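Local coordinates for protein prolyl-tRNA synthetase (Giardia lamblia ATCC 50803, PDB 3IAL) that probably catalyses the ATP-dependent joining of L-proline to its cognate tRNA, by way of the prolyl-adenylate that is bound in this structure, at residues V48-P52 against Y53-M57; S129-S132 against K133-R136; H177-A180 against E181-V184; Y256-K259 against A260-V264. All coordinates share one frame; numbering follows the deposited sequence. Where two conformers were deposited one is given.

Interaction 1: V48-P52 against Y53-M57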
loop_
_atom_site.group_PDB
_atom_site.type_symbol
_atom_site.label_atom_id
_atom_site.label_comp_id
_atom_site.label_asym_id
_atom_site.label_seq_id
_atom_site.Cartn_x
_atom_site.Cartn_y
_atom_site.Cartn_z
ATOM N N VAL B 48 17.764 -2.803 0.243
ATOM C CA VAL B 48 17.742 -2.925 1.687
ATOM C C VAL B 48 16.382 -3.385 2.162
ATOM O O VAL B 48 15.366 -2.978 1.615
ATOM C CB VAL B 48 18.120 -1.591 2.383
ATOM C CG1 VAL B 48 19.452 -1.081 1.849
ATOM C CG2 VAL B 48 17.038 -0.560 2.180
ATOM N N VAL B 49 16.376 -4.238 3.184
ATOM C CA VAL B 49 15.144 -4.664 3.819
ATOM C C VAL B 49 14.589 -3.512 4.652
ATOM O O VAL B 49 15.318 -2.904 5.429
ATOM C CB VAL B 49 15.369 -5.893 4.742
ATOM C CG1 VAL B 49 14.065 -6.296 5.463
ATOM C CG2 VAL B 49 15.932 -7.069 3.937
ATOM N N PHE B 50 13.310 -3.201 4.460
ATOM C CA PHE B 50 12.579 -2.334 5.375
ATOM C C PHE B 50 12.070 -3.192 6.533
ATOM O O PHE B 50 11.150 -3.994 6.352
ATOM C CB PHE B 50 11.386 -1.682 4.673
ATOM C CG PHE B 50 11.583 -0.238 4.312
ATOM C CD1 PHE B 50 11.779 0.722 5.298
ATOM C CD2 PHE B 50 11.506 0.171 2.989
ATOM C CE1 PHE B 50 11.932 2.073 4.966
ATOM C CE2 PHE B 50 11.660 1.497 2.647
ATOM C CZ PHE B 50 11.871 2.459 3.642
ATOM N N ARG B 51 12.654 -3.029 7.722
ATOM C CA ARG B 51 12.165 -3.734 8.914
ATOM C C ARG B 51 10.914 -3.032 9.469
ATOM O O ARG B 51 10.655 -1.882 9.117
ATOM C CB ARG B 51 13.275 -3.819 9.960
ATOM C CG ARG B 51 14.539 -4.474 9.429
ATOM C CD ARG B 51 15.550 -4.681 10.522
ATOM N NE ARG B 51 15.117 -5.693 11.481
ATOM C CZ ARG B 51 15.881 -6.177 12.456
ATOM N NH1 ARG B 51 17.126 -5.734 12.618
ATOM N NH2 ARG B 51 15.394 -7.101 13.276
ATOM N N PRO B 52 10.135 -3.714 10.334
ATOM C CA PRO B 52 8.811 -3.218 10.762
ATOM C C PRO B 52 8.732 -1.771 11.238
ATOM O O PRO B 52 7.858 -1.015 10.788
ATOM C CB PRO B 52 8.455 -4.157 11.911
ATOM C CG PRO B 52 9.066 -5.436 11.525
ATOM C CD PRO B 52 10.379 -5.067 10.870
ATOM N N TYR B 53 9.621 -1.396 12.154
ATOM C CA TYR B 53 9.580 -0.067 12.747
ATOM C C TYR B 53 9.806 1.004 11.673
ATOM O O TYR B 53 9.123 2.020 11.649
ATOM C CB TYR B 53 10.614 0.048 13.879
ATOM C CG TYR B 53 10.293 1.142 14.858
ATOM C CD1 TYR B 53 9.251 0.994 15.770
ATOM C CD2 TYR B 53 11.014 2.331 14.867
ATOM C CE1 TYR B 53 8.940 1.998 16.671
ATOM C CE2 TYR B 53 10.707 3.351 15.768
ATOM C CZ TYR B 53 9.663 3.173 16.659
ATOM O OH TYR B 53 9.349 4.155 17.542
ATOM N N GLY B 54 10.762 0.760 10.783
ATOM C CA GLY B 54 10.993 1.632 9.639
ATOM C C GLY B 54 9.885 1.613 8.593
ATOM O O GLY B 54 9.465 2.670 8.113
ATOM N N PHE B 55 9.394 0.426 8.222
ATOM C CA PHE B 55 8.365 0.377 7.174
ATOM C C PHE B 55 7.069 1.087 7.574
ATOM O O PHE B 55 6.393 1.649 6.719
ATOM C CB PHE B 55 8.019 -1.041 6.716
ATOM C CG PHE B 55 7.174 -1.053 5.471
ATOM C CD1 PHE B 55 7.718 -0.653 4.259
ATOM C CD2 PHE B 55 5.824 -1.374 5.521
ATOM C CE1 PHE B 55 6.938 -0.618 3.101
ATOM C CE2 PHE B 55 5.039 -1.352 4.359
ATOM C CZ PHE B 55 5.602 -0.978 3.154
ATOM N N PHE B 56 6.721 1.061 8.858
ATOM C CA PHE B 56 5.534 1.777 9.321
ATOM C C PHE B 56 5.590 3.270 8.956
ATOM O O PHE B 56 4.574 3.863 8.599
ATOM C CB PHE B 56 5.327 1.629 10.833
ATOM C CG PHE B 56 4.170 2.426 11.337
ATOM C CD1 PHE B 56 2.931 1.836 11.497
ATOM C CD2 PHE B 56 4.295 3.791 11.561
ATOM C CE1 PHE B 56 1.846 2.575 11.912
ATOM C CE2 PHE B 56 3.208 4.539 11.976
ATOM C CZ PHE B 56 1.980 3.927 12.150
ATOM N N MET B 57 6.777 3.863 9.061
ATOM C CA MET B 57 6.978 5.285 8.763
ATOM C C MET B 57 6.802 5.574 7.272
ATOM O O MET B 57 6.139 6.535 6.892
ATOM C CB MET B 57 8.377 5.719 9.190
ATOM C CG MET B 57 8.717 5.448 10.674
ATOM S SD MET B 57 10.465 5.695 11.035
ATOM C CE MET B 57 10.567 5.032 12.725
#

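Interaction 2: S129-S132 against K133-R136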
loop_
_atom_site.group_PDB
_atom_site.type_symbol
_atom_site.label_atom_id
_atom_site.label_comp_id
_atom_site.label_asym_id
_atom_site.label_seq_id
_atom_site.Cartn_x
_atom_site.Cartn_y
_atom_site.Cartn_z
ATOM N N SER B 129 2.203 5.041 -22.906
ATOM C CA SER B 129 1.744 4.050 -23.881
ATOM C C SER B 129 0.288 3.671 -23.604
ATOM O O SER B 129 -0.480 3.460 -24.539
ATOM C CB SER B 129 2.622 2.792 -23.860
ATOM O OG SER B 129 3.964 3.099 -24.207
ATOM N N MET B 130 -0.095 3.584 -22.327
ATOM C CA MET B 130 -1.500 3.332 -21.979
ATOM C C MET B 130 -2.381 4.579 -22.093
ATOM O O MET B 130 -3.526 4.471 -22.506
ATOM C CB MET B 130 -1.630 2.691 -20.596
ATOM C CG MET B 130 -0.921 1.332 -20.490
ATOM S SD MET B 130 -1.451 0.079 -21.699
ATOM C CE MET B 130 -3.185 -0.081 -21.231
ATOM N N PHE B 131 -1.869 5.756 -21.738
ATOM C CA PHE B 131 -2.623 7.017 -21.964
ATOM C C PHE B 131 -3.065 7.158 -23.424
ATOM O O PHE B 131 -4.148 7.682 -23.714
ATOM C CB PHE B 131 -1.789 8.241 -21.569
ATOM C CG PHE B 131 -1.732 8.513 -20.077
ATOM C CD1 PHE B 131 -2.132 7.558 -19.134
ATOM C CD2 PHE B 131 -1.235 9.733 -19.616
ATOM C CE1 PHE B 131 -2.062 7.831 -17.763
ATOM C CE2 PHE B 131 -1.164 10.007 -18.246
ATOM C CZ PHE B 131 -1.587 9.055 -17.319
ATOM N N SER B 132 -2.214 6.697 -24.335
ATOM C CA SER B 132 -2.508 6.704 -25.775
ATOM C C SER B 132 -3.807 5.974 -26.104
ATOM O O SER B 132 -4.520 6.351 -27.026
ATOM C CB SER B 132 -1.357 6.049 -26.550
ATOM O OG SER B 132 -1.466 6.308 -27.941
ATOM N N LYS B 133 -4.093 4.917 -25.352
ATOM C CA LYS B 133 -5.325 4.149 -25.511
ATOM C C LYS B 133 -6.496 4.758 -24.732
ATOM O O LYS B 133 -7.621 4.793 -25.226
ATOM C CB LYS B 133 -5.094 2.700 -25.073
ATOM C CG LYS B 133 -3.935 2.014 -25.804
ATOM C CD LYS B 133 -3.735 0.585 -25.317
ATOM C CE LYS B 133 -2.556 -0.084 -26.013
ATOM N NZ LYS B 133 -1.291 0.635 -25.701
ATOM N N TRP B 134 -6.231 5.252 -23.527
ATOM C CA TRP B 134 -7.293 5.800 -22.669
ATOM C C TRP B 134 -7.785 7.195 -23.082
ATOM O O TRP B 134 -8.899 7.592 -22.735
ATOM C CB TRP B 134 -6.834 5.843 -21.213
ATOM C CG TRP B 134 -6.427 4.508 -20.646
ATOM C CD1 TRP B 134 -6.796 3.272 -21.098
ATOM C CD2 TRP B 134 -5.601 4.283 -19.498
ATOM N NE1 TRP B 134 -6.242 2.295 -20.309
ATOM C CE2 TRP B 134 -5.504 2.888 -19.319
ATOM C CE3 TRP B 134 -4.938 5.128 -18.597
ATOM C CZ2 TRP B 134 -4.773 2.320 -18.281
ATOM C CZ3 TRP B 134 -4.207 4.561 -17.569
ATOM C CH2 TRP B 134 -4.126 3.171 -17.421
ATOM N N VAL B 135 -6.950 7.937 -23.803
ATOM C CA VAL B 135 -7.254 9.311 -24.177
ATOM C C VAL B 135 -7.574 9.375 -25.666
ATOM O O VAL B 135 -6.687 9.222 -26.496
ATOM C CB VAL B 135 -6.071 10.246 -23.880
ATOM C CG1 VAL B 135 -6.381 11.665 -24.327
ATOM C CG2 VAL B 135 -5.712 10.194 -22.394
ATOM N N ARG B 136 -8.850 9.579 -25.986
ATOM C CA ARG B 136 -9.296 9.735 -27.378
ATOM C C ARG B 136 -10.092 11.024 -27.606
ATOM O O ARG B 136 -10.088 11.571 -28.711
ATOM C CB ARG B 136 -10.109 8.503 -27.805
ATOM C CG ARG B 136 -9.313 7.175 -27.750
ATOM C CD ARG B 136 -8.163 7.168 -28.777
ATOM N NE ARG B 136 -7.223 6.050 -28.639
ATOM C CZ ARG B 136 -7.438 4.813 -29.086
ATOM N NH1 ARG B 136 -8.577 4.499 -29.691
ATOM N NH2 ARG B 136 -6.510 3.874 -28.928
#

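Interaction 3: H177-A180 against E181-V184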
loop_
_atom_site.group_PDB
_atom_site.type_symbol
_atom_site.label_atom_id
_atom_site.label_comp_id
_atom_site.label_asym_id
_atom_site.label_seq_id
_atom_site.Cartn_x
_atom_site.Cartn_y
_atom_site.Cartn_z
ATOM N N HIS B 177 -3.354 16.482 -19.537
ATOM C CA HIS B 177 -4.085 17.743 -19.485
ATOM C C HIS B 177 -4.466 18.253 -20.872
ATOM O O HIS B 177 -3.706 18.113 -21.825
ATOM C CB HIS B 177 -3.218 18.800 -18.802
ATOM C CG HIS B 177 -2.640 18.360 -17.493
ATOM N ND1 HIS B 177 -3.379 18.322 -16.328
ATOM C CD2 HIS B 177 -1.388 17.964 -17.160
ATOM C CE1 HIS B 177 -2.606 17.916 -15.338
ATOM N NE2 HIS B 177 -1.392 17.700 -15.813
ATOM N N ALA B 178 -5.634 18.872 -20.970
ATOM C CA ALA B 178 -6.117 19.390 -22.241
ATOM C C ALA B 178 -5.249 20.542 -22.752
ATOM O O ALA B 178 -4.979 20.631 -23.952
ATOM C CB ALA B 178 -7.566 19.827 -22.116
ATOM N N THR B 179 -4.823 21.419 -21.843
ATOM C CA THR B 179 -4.111 22.639 -22.218
ATOM C C THR B 179 -2.869 22.896 -21.367
ATOM O O THR B 179 -2.706 22.344 -20.274
ATOM C CB THR B 179 -4.988 23.887 -22.030
ATOM O OG1 THR B 179 -5.242 24.055 -20.629
ATOM C CG2 THR B 179 -6.317 23.795 -22.820
ATOM N N ALA B 180 -2.031 23.798 -21.873
ATOM C CA ALA B 180 -0.830 24.255 -21.183
ATOM C C ALA B 180 -1.175 24.808 -19.805
ATOM O O ALA B 180 -0.499 24.501 -18.827
ATOM C CB ALA B 180 -0.120 25.321 -22.032
ATOM N N GLU B 181 -2.248 25.597 -19.737
ATOM C CA GLU B 181 -2.679 26.221 -18.485
ATOM C C GLU B 181 -3.045 25.182 -17.421
ATOM O O GLU B 181 -2.726 25.363 -16.251
ATOM C CB GLU B 181 -3.858 27.175 -18.730
ATOM C CG GLU B 181 -3.548 28.349 -19.656
ATOM C CD GLU B 181 -3.930 28.098 -21.114
ATOM O OE1 GLU B 181 -3.499 27.075 -21.693
ATOM O OE2 GLU B 181 -4.660 28.940 -21.684
ATOM N N ASP B 182 -3.741 24.116 -17.814
ATOM C CA ASP B 182 -4.075 23.036 -16.869
ATOM C C ASP B 182 -2.813 22.357 -16.344
ATOM O O ASP B 182 -2.756 21.971 -15.187
ATOM C CB ASP B 182 -4.929 21.953 -17.530
ATOM C CG ASP B 182 -6.271 22.460 -18.038
ATOM O OD1 ASP B 182 -6.851 23.405 -17.456
ATOM O OD2 ASP B 182 -6.754 21.879 -19.032
ATOM N N ALA B 183 -1.824 22.179 -17.223
ATOM C CA ALA B 183 -0.553 21.561 -16.860
ATOM C C ALA B 183 0.148 22.390 -15.785
ATOM O O ALA B 183 0.543 21.858 -14.757
ATOM C CB ALA B 183 0.345 21.402 -18.084
ATOM N N VAL B 184 0.266 23.695 -16.026
ATOM C CA VAL B 184 0.846 24.617 -15.047
ATOM C C VAL B 184 0.081 24.606 -13.722
ATOM O O VAL B 184 0.682 24.576 -12.662
ATOM C CB VAL B 184 0.913 26.059 -15.605
ATOM C CG1 VAL B 184 1.180 27.051 -14.488
ATOM C CG2 VAL B 184 1.982 26.147 -16.696
HETATM O O HOH W 1 -7.298 18.950 -18.739
#

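Interaction 4: Y256-K259 against A260-V264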
loop_
_atom_site.group_PDB
_atom_site.type_symbol
_atom_site.label_atom_id
_atom_site.label_comp_id
_atom_site.label_asym_id
_atom_site.label_seq_id
_atom_site.Cartn_x
_atom_site.Cartn_y
_atom_site.Cartn_z
ATOM N N TYR B 256 -6.098 13.656 -28.565
ATOM C CA TYR B 256 -7.514 13.746 -28.253
ATOM C C TYR B 256 -8.206 14.689 -29.227
ATOM O O TYR B 256 -7.620 15.680 -29.677
ATOM C CB TYR B 256 -7.743 14.195 -26.800
ATOM C CG TYR B 256 -7.469 15.660 -26.496
ATOM C CD1 TYR B 256 -8.496 16.605 -26.545
ATOM C CD2 TYR B 256 -6.199 16.092 -26.108
ATOM C CE1 TYR B 256 -8.263 17.940 -26.245
ATOM C CE2 TYR B 256 -5.955 17.441 -25.808
ATOM C CZ TYR B 256 -6.993 18.358 -25.887
ATOM O OH TYR B 256 -6.775 19.688 -25.596
ATOM N N ALA B 257 -9.448 14.358 -29.558
ATOM C CA ALA B 257 -10.290 15.236 -30.348
ATOM C C ALA B 257 -10.860 16.298 -29.422
ATOM O O ALA B 257 -11.544 15.968 -28.459
ATOM C CB ALA B 257 -11.427 14.434 -31.024
ATOM N N ASN B 258 -10.581 17.568 -29.705
ATOM C CA ASN B 258 -11.141 18.663 -28.911
ATOM C C ASN B 258 -12.584 18.953 -29.318
ATOM O O ASN B 258 -13.152 18.212 -30.120
ATOM C CB ASN B 258 -10.237 19.910 -28.961
ATOM C CG ASN B 258 -10.194 20.591 -30.324
ATOM O OD1 ASN B 258 -10.999 20.319 -31.220
ATOM N ND2 ASN B 258 -9.244 21.520 -30.472
ATOM N N LYS B 259 -13.186 19.998 -28.756
ATOM C CA LYS B 259 -14.594 20.334 -29.043
ATOM C C LYS B 259 -14.841 20.702 -30.507
ATOM O O LYS B 259 -15.923 20.449 -31.032
ATOM C CB LYS B 259 -15.080 21.481 -28.152
ATOM C CG LYS B 259 -15.480 21.053 -26.751
ATOM C CD LYS B 259 -15.530 22.240 -25.798
ATOM C CE LYS B 259 -16.011 21.822 -24.413
ATOM N NZ LYS B 259 -15.881 22.926 -23.424
ATOM N N ALA B 260 -13.838 21.286 -31.159
ATOM C CA ALA B 260 -13.915 21.606 -32.589
ATOM C C ALA B 260 -13.535 20.404 -33.467
ATOM O O ALA B 260 -13.456 20.528 -34.679
ATOM C CB ALA B 260 -13.015 22.795 -32.903
ATOM N N ASN B 261 -13.297 19.249 -32.842
ATOM C CA ASN B 261 -12.875 18.023 -33.533
ATOM C C ASN B 261 -11.486 18.146 -34.164
ATOM O O ASN B 261 -11.162 17.447 -35.119
ATOM C CB ASN B 261 -13.916 17.571 -34.570
ATOM C CG ASN B 261 -13.837 16.074 -34.874
ATOM O OD1 ASN B 261 -13.542 15.265 -34.000
ATOM N ND2 ASN B 261 -14.111 15.707 -36.123
ATOM N N GLU B 262 -10.668 19.028 -33.605
ATOM C CA GLU B 262 -9.261 19.095 -33.945
ATOM C C GLU B 262 -8.543 18.070 -33.084
ATOM O O GLU B 262 -8.835 17.937 -31.905
ATOM C CB GLU B 262 -8.691 20.480 -33.659
ATOM C CG GLU B 262 -9.494 21.636 -34.255
ATOM C CD GLU B 262 -8.892 22.989 -33.925
ATOM O OE1 GLU B 262 -8.598 23.245 -32.728
ATOM O OE2 GLU B 262 -8.715 23.794 -34.867
ATOM N N SER B 263 -7.606 17.356 -33.689
ATOM C CA SER B 263 -6.802 16.361 -33.008
ATOM C C SER B 263 -5.622 17.085 -32.348
ATOM O O SER B 263 -4.853 17.761 -33.032
ATOM C CB SER B 263 -6.324 15.321 -34.027
ATOM O OG SER B 263 -6.151 14.055 -33.433
ATOM N N VAL B 264 -5.497 16.954 -31.027
ATOM C CA VAL B 264 -4.541 17.738 -30.237
ATOM C C VAL B 264 -3.684 16.862 -29.316
ATOM O O VAL B 264 -4.160 15.873 -28.752
ATOM C CB VAL B 264 -5.273 18.787 -29.347
ATOM C CG1 VAL B 264 -4.266 19.678 -28.606
ATOM C CG2 VAL B 264 -6.226 19.639 -30.177
#

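Interaction 1: V48-P52 against Y53-M57
The rings of Phe50 and Phe55 meet where a short strand gives way to a helix. The pair is an offset edge-to-face contact. The edge of Phe55 is turned toward the face of Phe50, with centroids 5.8 Å apart and planes at 68°. Phe55 CD1 does the touching and lies 3.8 Å from Phe50 CB. The side chain of Phe55 leaves the helix with CG opposite the backbone N (chi1 -169°), which brings the ring edge against Phe50 CB and CG. Phe50, with chi1 at -104° off the staggered positions, lays CD1 3.8 Å from Phe55 N. The same CD1 also packs on the carbonyl carbon of Gly54.

The backbone closes the first helical turn. Phe55 N donates to Arg51 O at 2.8 Å. Phe56 N donates to Pro52 O at 3.1 Å. Pro52 is the first helical residue, where the helix needs no backbone N-H, so a proline costs no bond. The Tyr53 hydroxyl is hydrogen-bonded to Lys360 O. Leu78 of the second subunit packs on both Phe50 and Phe55, and Arg51 makes a cation-pi contact with Trp134 of that subunit. The arrangement is a helix N-terminus, with Arg51 at the N-cap and Pro52 at N1, set at the dimer interface of this class II synthetase.

Interaction 2: S129-S132 against K133-R136
Met130 O is gripped by two backbone donors of the next turn. Trp134 N reaches it at 3.0 Å in the carbonyl plane, while Lys133 N comes from above that plane at 2.9 Å. The same oxygen sits over one face of the Trp134 indole, 3.4 Å from CG. Met130 CB also lies over this ring, 4.0 Å from the centroid of the six-membered part, in a CH-pi contact. The Met130 chain is bent at both chi2 and chi3, and its CE comes back beside Trp134 NE1 and CZ2. Phe131 meets the indole differently. The two rings touch rim to rim, with Phe131 CD1 3.8 Å from Trp134 CE3 and planes at 42°.

Two long side chains turn back to carbonyls of the helix. Arg136 NE donates to Ser132 O at 3.2 Å, almost straight at 172°, with the oxygen in the guanidinium plane. Lys133 NZ makes a weak bond to Ser129 O. Val135 N bonds to Phe131 O at 2.8 Å; Val135 is the first residue to leave helical angles. The indole N-H of Trp134 is taken by Asp39 of the second subunit, and Arg41 of that subunit packs on the Trp134 side chain. This is the C-terminal end of helix 124-134 in the class II catalytic core, where the side carrying Met130, Lys133 and Trp134 meets the dimer partner.

Interaction 3: H177-A180 against E181-V184
Thr179 holds OG1 between its backbone N and carbonyl carbon (chi1 66°), and Asp182 turns CG back beside its own backbone N (chi1 -62°). These two torsions bring the polar groups of both residues together. Asp182 N donates to Thr179 OG1 at 3.2 Å, with a nearly straight angle of 164°. In return Thr179 N makes a weak bond of 3.4 Å to Asp182 OD2. The reciprocal pair is a capping box, with Thr179 as the N-cap of helix 180-201. A water extends it: it accepts from Ala178 N at 2.8 Å and donates to Asp182 OD2 at 3.0 Å. The carboxylate thus ties the incoming loop to the helix start.

The imidazole of His177 lies beside the same turn. Ala183 CA sits over one face of the ring, 3.9 Å from the centroid, and Asp182 O is over that face near the rim. His177 CB touches Asp182 CB at 3.8 Å. His177 NE2 has its partner in Thr269 OG1, on strand 263-274. The regular helical bonds follow, Ala183 N to Thr179 O and Val184 N to Ala180 O. Tyr267 of the same strand packs against Ala180 and Ala183.

Interaction 4: Y256-K259 against A260-V264
Tyr256 and Val264 form a hydrogen-bonded antiparallel pair, and Ala257 and Ser263 the non-hydrogen-bonded pair after it, before the chain reverses through a type I turn from Asn258 to Asn261. Tyr256 N donates to Val264 O at 3.0 Å, and Val264 N returns a bond to Tyr256 O. The side chains of Tyr256 and Val264 lie side by side and point the same way. Val264 CB sits over one face of the phenol ring, 4.1 Å from its centroid and offset toward the rim, and its closest ring atom is CE2. Tyr256 places CG between its backbone N and carbonyl carbon (chi1 74°), which stands the ring alongside the valine. Its hydroxyl bonds to Ala178 O.

The motif is a beta hairpin with a type I turn and a G1 bulge at Asn261. Asn258 N bonds to Glu262 O at 2.8 Å, and Asn261 N bonds to Asn258 O at 2.9 Å. Asn261 takes a left-handed backbone conformation (phi 66°), which carries the chain from the turn into the returning strand.

The Asn258 side chain bridges the hairpin end with both its polar atoms. OD1 accepts from Glu262 N at 2.7 Å, with the donor above the amide carbonyl plane. ND2 donates to Glu262 OE1 at 2.9 Å, and OE1 lies in the amide plane and uses its anti lone pair. The amide and carboxylate are nearly coplanar, 28° apart. Val264 CG2 packs against Asn258 ND2 at 3.6 Å. On the other face of the hairpin, Ala257 CB lies near Asn261 OD1. Val135 and Leu141 pack on the Tyr256 side chain.

Overall arrangement
All four contacts are local and follow one another along the chain; none nests or crosses. Interaction 1 starts helix 52-71 after a short strand. Interaction 2 ends helix 124-134. Interaction 3 turns strand 167-177 into helix 180-201, and interaction 4 closes the hairpin that leads into strand 263-274. Interactions 2, 3 and 4 lie on the same side of the chain centre, in the class II catalytic core. Interaction 4 joins the other two: Ala257 N is probably bonded to Arg136 O, and the Tyr256 hydroxyl reaches the loop of interaction 3. Interaction 1 is remote, its centre about 36 Å from that of interaction 2, yet both touch the second subunit.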